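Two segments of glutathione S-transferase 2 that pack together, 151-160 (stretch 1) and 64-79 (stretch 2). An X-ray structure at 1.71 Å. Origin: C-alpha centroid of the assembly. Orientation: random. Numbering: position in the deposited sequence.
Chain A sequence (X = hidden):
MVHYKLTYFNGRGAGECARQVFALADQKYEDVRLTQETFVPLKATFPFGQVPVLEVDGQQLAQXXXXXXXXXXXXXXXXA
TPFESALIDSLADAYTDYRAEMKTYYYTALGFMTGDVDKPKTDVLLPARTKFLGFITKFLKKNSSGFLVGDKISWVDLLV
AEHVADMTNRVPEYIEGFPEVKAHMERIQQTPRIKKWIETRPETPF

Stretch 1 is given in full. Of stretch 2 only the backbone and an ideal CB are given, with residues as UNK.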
# COMPACT_ATOMS: atom_id res chain seq x y z
N ASP A 151 -1.72 17.99 -11.20
CA ASP A 151 -1.30 19.38 -11.14
C ASP A 151 -1.22 19.95 -9.72
O ASP A 151 -1.10 21.19 -9.59
CB ASP A 151 -2.22 20.23 -12.01
CG ASP A 151 -3.58 20.32 -11.52
OD1 ASP A 151 -3.92 19.62 -10.52
OD2 ASP A 151 -4.46 21.06 -12.07
N LYS A 152 -1.29 19.11 -8.69
CA LYS A 152 -1.29 19.57 -7.32
C LYS A 152 -0.50 18.61 -6.47
O LYS A 152 -0.30 17.44 -6.82
CB LYS A 152 -2.73 19.61 -6.86
CG LYS A 152 -2.99 20.05 -5.49
CD LYS A 152 -4.49 19.90 -5.24
CE LYS A 152 -4.90 20.41 -3.82
NZ LYS A 152 -6.28 20.06 -3.36
N ILE A 153 -0.00 19.10 -5.37
CA ILE A 153 0.81 18.32 -4.47
C ILE A 153 -0.00 17.17 -3.95
O ILE A 153 -1.24 17.31 -3.68
CB ILE A 153 1.30 19.24 -3.33
CG1 ILE A 153 2.33 18.56 -2.44
CG2 ILE A 153 0.16 19.73 -2.48
CD1 ILE A 153 3.16 19.47 -1.51
N SER A 154 0.66 16.02 -3.77
CA SER A 154 -0.03 14.86 -3.19
C SER A 154 0.85 14.27 -2.09
O SER A 154 2.06 14.58 -2.02
CB SER A 154 -0.33 13.79 -4.20
OG SER A 154 0.87 13.23 -4.72
N TRP A 155 0.28 13.31 -1.39
CA TRP A 155 1.05 12.69 -0.25
C TRP A 155 2.28 11.93 -0.74
O TRP A 155 3.30 11.84 0.01
CB TRP A 155 0.17 11.78 0.57
CG TRP A 155 -0.43 10.60 -0.13
CD1 TRP A 155 -1.56 10.56 -0.93
CD2 TRP A 155 -0.01 9.23 0.03
NE1 TRP A 155 -1.83 9.25 -1.29
CE2 TRP A 155 -0.87 8.43 -0.76
CE3 TRP A 155 1.07 8.63 0.65
CZ2 TRP A 155 -0.72 7.04 -0.87
CZ3 TRP A 155 1.19 7.25 0.56
CH2 TRP A 155 0.31 6.48 -0.18
N VAL A 156 2.25 11.42 -1.95
CA VAL A 156 3.47 10.70 -2.47
C VAL A 156 4.57 11.72 -2.80
O VAL A 156 5.75 11.43 -2.63
CB VAL A 156 3.25 9.74 -3.66
CG1 VAL A 156 2.98 10.51 -5.00
CG2 VAL A 156 4.43 8.79 -3.77
N ASP A 157 4.24 12.94 -3.22
CA ASP A 157 5.26 14.00 -3.32
C ASP A 157 5.97 14.22 -1.96
O ASP A 157 7.20 14.31 -1.90
CB ASP A 157 4.66 15.32 -3.73
CG ASP A 157 4.17 15.34 -5.12
OD1 ASP A 157 4.93 15.00 -6.09
OD2 ASP A 157 2.96 15.76 -5.30
N LEU A 158 5.19 14.31 -0.90
CA LEU A 158 5.70 14.41 0.46
C LEU A 158 6.57 13.25 0.86
O LEU A 158 7.64 13.47 1.48
CB LEU A 158 4.59 14.60 1.56
CG LEU A 158 3.65 15.75 1.40
CD1 LEU A 158 2.54 15.66 2.35
CD2 LEU A 158 4.37 17.00 1.48
N LEU A 159 6.16 12.03 0.56
CA LEU A 159 6.89 10.84 0.97
C LEU A 159 8.26 10.80 0.22
O LEU A 159 9.29 10.54 0.84
CB LEU A 159 6.01 9.67 0.60
CG LEU A 159 6.49 8.29 0.92
CD1 LEU A 159 6.58 8.13 2.43
CD2 LEU A 159 5.59 7.26 0.35
N VAL A 160 8.21 11.02 -1.08
CA VAL A 160 9.43 10.99 -1.91
C VAL A 160 10.40 12.08 -1.52
O VAL A 160 11.60 11.76 -1.26
CB VAL A 160 9.11 10.94 -3.40
CG1 VAL A 160 10.42 11.03 -4.26
CG2 VAL A 160 8.41 9.57 -3.73
N UNK A 64 1.17 2.79 8.03
CA UNK A 64 1.67 4.06 7.52
C UNK A 64 0.99 4.56 6.27
O UNK A 64 0.48 5.63 6.21
CB UNK A 64 3.17 3.94 7.24
N UNK A 65 1.04 3.76 5.20
CA UNK A 65 0.50 4.25 3.95
C UNK A 65 -1.04 4.32 4.02
O UNK A 65 -1.62 5.18 3.38
CB UNK A 65 0.95 3.35 2.79
N UNK A 66 -1.69 3.46 4.79
CA UNK A 66 -3.18 3.52 4.91
C UNK A 66 -3.62 4.84 5.59
O UNK A 66 -4.58 5.45 5.20
CB UNK A 66 -3.70 2.33 5.71
N UNK A 67 -2.86 5.19 6.59
CA UNK A 67 -3.00 6.42 7.33
C UNK A 67 -2.80 7.65 6.40
O UNK A 67 -3.65 8.55 6.36
CB UNK A 67 -2.00 6.44 8.49
N UNK A 68 -1.71 7.67 5.66
CA UNK A 68 -1.36 8.82 4.80
C UNK A 68 -2.43 8.97 3.73
O UNK A 68 -2.86 10.05 3.48
CB UNK A 68 0.02 8.64 4.16
N UNK A 69 -2.81 7.87 3.08
CA UNK A 69 -3.81 7.93 1.99
C UNK A 69 -5.13 8.41 2.54
O UNK A 69 -5.75 9.28 1.98
CB UNK A 69 -3.99 6.57 1.32
N UNK A 70 -5.52 7.91 3.69
CA UNK A 70 -6.74 8.36 4.34
C UNK A 70 -6.76 9.89 4.61
O UNK A 70 -7.69 10.60 4.27
CB UNK A 70 -6.91 7.60 5.66
N UNK A 71 -5.71 10.36 5.29
CA UNK A 71 -5.53 11.77 5.59
C UNK A 71 -5.47 12.56 4.33
O UNK A 71 -6.12 13.58 4.20
CB UNK A 71 -4.27 12.00 6.42
N UNK A 72 -4.74 12.05 3.34
CA UNK A 72 -4.62 12.77 2.05
C UNK A 72 -5.93 12.92 1.27
O UNK A 72 -6.25 13.97 0.81
CB UNK A 72 -3.61 12.04 1.16
N UNK A 73 -6.78 11.91 1.33
CA UNK A 73 -8.09 11.98 0.72
C UNK A 73 -9.00 12.94 1.52
O UNK A 73 -9.85 13.63 0.92
CB UNK A 73 -8.71 10.58 0.64
N UNK A 74 -8.87 12.90 2.82
CA UNK A 74 -9.64 13.77 3.67
C UNK A 74 -9.42 15.20 3.28
O UNK A 74 -10.34 16.05 3.27
CB UNK A 74 -9.28 13.55 5.14
N UNK A 75 -8.15 15.54 3.05
CA UNK A 75 -7.71 16.95 2.92
C UNK A 75 -7.45 17.43 1.51
O UNK A 75 -7.16 18.62 1.29
CB UNK A 75 -6.43 17.16 3.73
N UNK A 76 -7.53 16.52 0.54
CA UNK A 76 -7.44 16.92 -0.86
C UNK A 76 -6.06 16.75 -1.51
O UNK A 76 -5.75 17.47 -2.45
CB UNK A 76 -7.86 18.39 -0.98
N UNK A 77 -5.24 15.83 -0.99
CA UNK A 77 -3.88 15.69 -1.42
C UNK A 77 -3.68 14.27 -1.99
O UNK A 77 -2.59 13.67 -1.84
CB UNK A 77 -2.92 15.97 -0.26
N UNK A 78 -4.74 13.72 -2.53
CA UNK A 78 -4.65 12.35 -3.16
C UNK A 78 -5.13 12.34 -4.61
O UNK A 78 -5.64 11.34 -5.07
CB UNK A 78 -5.48 11.34 -2.36
N UNK A 79 -4.84 13.38 -5.35
CA UNK A 79 -5.16 13.45 -6.73
C UNK A 79 -6.56 13.94 -6.99
O UNK A 79 -7.39 14.03 -6.07
CB UNK A 79 -4.96 12.08 -7.37

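Stretch 1 offers one dominant feature, the indole of Trp155, and the helix of stretch 2 must be read against it. Position 64 has nothing of stretch 1 near its CB, so the contact sets no rule; it is Ser64. At position 65 the ideal CB lies sideways, 4.4 Å from Trp155 CH2, leaving room for a flexible chain of medium length. Gln65 fits: its CG meets the ring edge, 4.1 Å from Trp155 CZ3, and its NE2 comes within 4.0 Å of Leu159 CD2. Positions 66 and 67 make no contact and are open to many choices; they hold Ala66 and Ile67.

Position 68 points toward the indole, with its ideal CB only 3.7 Å from Trp155 CE3. A small side chain such as alanine, serine or cysteine suits it. Cys68 places CB 3.6 Å from Trp155 CE3, and its carbonyl O lies over one face of the ring. Position 69 also lends its backbone to that face: CA is 4.2 Å from the centroid of the five-membered ring of Trp155, a CH-pi contact. Its CB points sideways, so a long chain could pass the ring and continue; Arg69 does so, with CB 3.9 Å from Trp155 CZ2.

Positions 70 and 71 are out of reach, and prove to be Tyr70 and Leu71. Position 72 is the strictest on the helix. Its CB points straight toward Trp155 and the ideal atom is already 3.3 Å from CD1, which favours alanine or glycine. Ala72 keeps that tight contact and, with Gln65, Cys68 and Arg69, forms the hole that receives Trp155 as a knob. Positions 73, 74 and 75 touch nothing of stretch 1; they are Lys73, Thr74 and Phe75.

Position 76 follows the helix with positive phi, and a CB here would be jammed against the preceding carbonyl and sit 3.3 Å from Lys152 NZ. Glycine is called for, and Gly76 leaves its O free to accept a 2.8 Å hydrogen bond from Lys152 NZ.

At position 77 the backbone O accepts a hydrogen bond from Trp155 N (2.9 Å), whatever the side chain. CB points sideways near Ile153 and Ser154, so a sizeable apolar group would find company. Phe77 sets CD2 4.0 Å from Ile153 CG2. Position 78 adjoins the indole edge and suits a small apolar residue: Ala78 CB is 4.2 Å from Trp155 CD1. Position 79 points away, but its backbone angles again demand glycine; Gly79 N reaches Ile153 O through a water.

Stretch 2, residues 64-79: SQAICRYLAKTFGFAG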
# COMPACT_ATOMS: atom_id res chain seq x y z
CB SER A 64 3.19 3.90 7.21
OG SER A 64 3.68 5.19 6.96
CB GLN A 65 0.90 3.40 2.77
CG GLN A 65 2.33 3.71 2.36
CD GLN A 65 2.81 3.30 1.00
OE1 GLN A 65 2.09 2.70 0.14
NE2 GLN A 65 4.13 3.53 0.81
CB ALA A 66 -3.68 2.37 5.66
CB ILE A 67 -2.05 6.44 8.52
CG1 ILE A 67 -2.48 5.42 9.60
CG2 ILE A 67 -2.01 7.82 9.08
CD1 ILE A 67 -1.42 5.29 10.65
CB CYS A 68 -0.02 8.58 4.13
SG CYS A 68 1.24 8.82 5.35
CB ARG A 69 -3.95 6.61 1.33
CG ARG A 69 -4.91 6.56 0.19
CD ARG A 69 -5.14 5.20 -0.43
NE ARG A 69 -3.91 4.55 -0.79
CZ ARG A 69 -3.22 3.69 -0.05
NH1 ARG A 69 -3.70 3.19 1.10
NH2 ARG A 69 -2.06 3.24 -0.53
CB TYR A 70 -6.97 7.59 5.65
CG TYR A 70 -8.07 8.17 6.50
CD1 TYR A 70 -9.42 7.92 6.18
CD2 TYR A 70 -7.83 8.98 7.59
CE1 TYR A 70 -10.41 8.48 6.83
CE2 TYR A 70 -8.83 9.50 8.25
CZ TYR A 70 -10.11 9.22 7.94
OH TYR A 70 -11.10 9.86 8.71
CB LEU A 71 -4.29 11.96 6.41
CG LEU A 71 -4.36 11.46 7.82
CD1 LEU A 71 -3.00 11.59 8.50
CD2 LEU A 71 -5.54 12.06 8.66
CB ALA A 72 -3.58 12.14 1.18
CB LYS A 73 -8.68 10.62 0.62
CG LYS A 73 -8.01 9.81 -0.46
CD LYS A 73 -8.51 8.32 -0.57
CE LYS A 73 -8.04 7.55 -1.83
NZ LYS A 73 -8.69 8.02 -3.13
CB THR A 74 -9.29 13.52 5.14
OG1 THR A 74 -9.69 12.21 5.51
CG2 THR A 74 -10.03 14.43 6.08
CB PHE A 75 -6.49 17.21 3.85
CG PHE A 75 -6.80 17.00 5.28
CD1 PHE A 75 -6.10 16.09 6.03
CD2 PHE A 75 -7.83 17.69 5.85
CE1 PHE A 75 -6.42 15.93 7.38
CE2 PHE A 75 -8.14 17.52 7.14
CZ PHE A 75 -7.49 16.60 7.87
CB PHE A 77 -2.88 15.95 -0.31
CG PHE A 77 -3.09 17.35 0.35
CD1 PHE A 77 -3.41 17.48 1.66
CD2 PHE A 77 -2.97 18.45 -0.42
CE1 PHE A 77 -3.63 18.82 2.15
CE2 PHE A 77 -3.15 19.70 0.10
CZ PHE A 77 -3.53 19.81 1.34
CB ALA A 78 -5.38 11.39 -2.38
O HOH W 1 -6.89 20.58 -0.73
O HOH W 2 -3.18 15.76 -5.00
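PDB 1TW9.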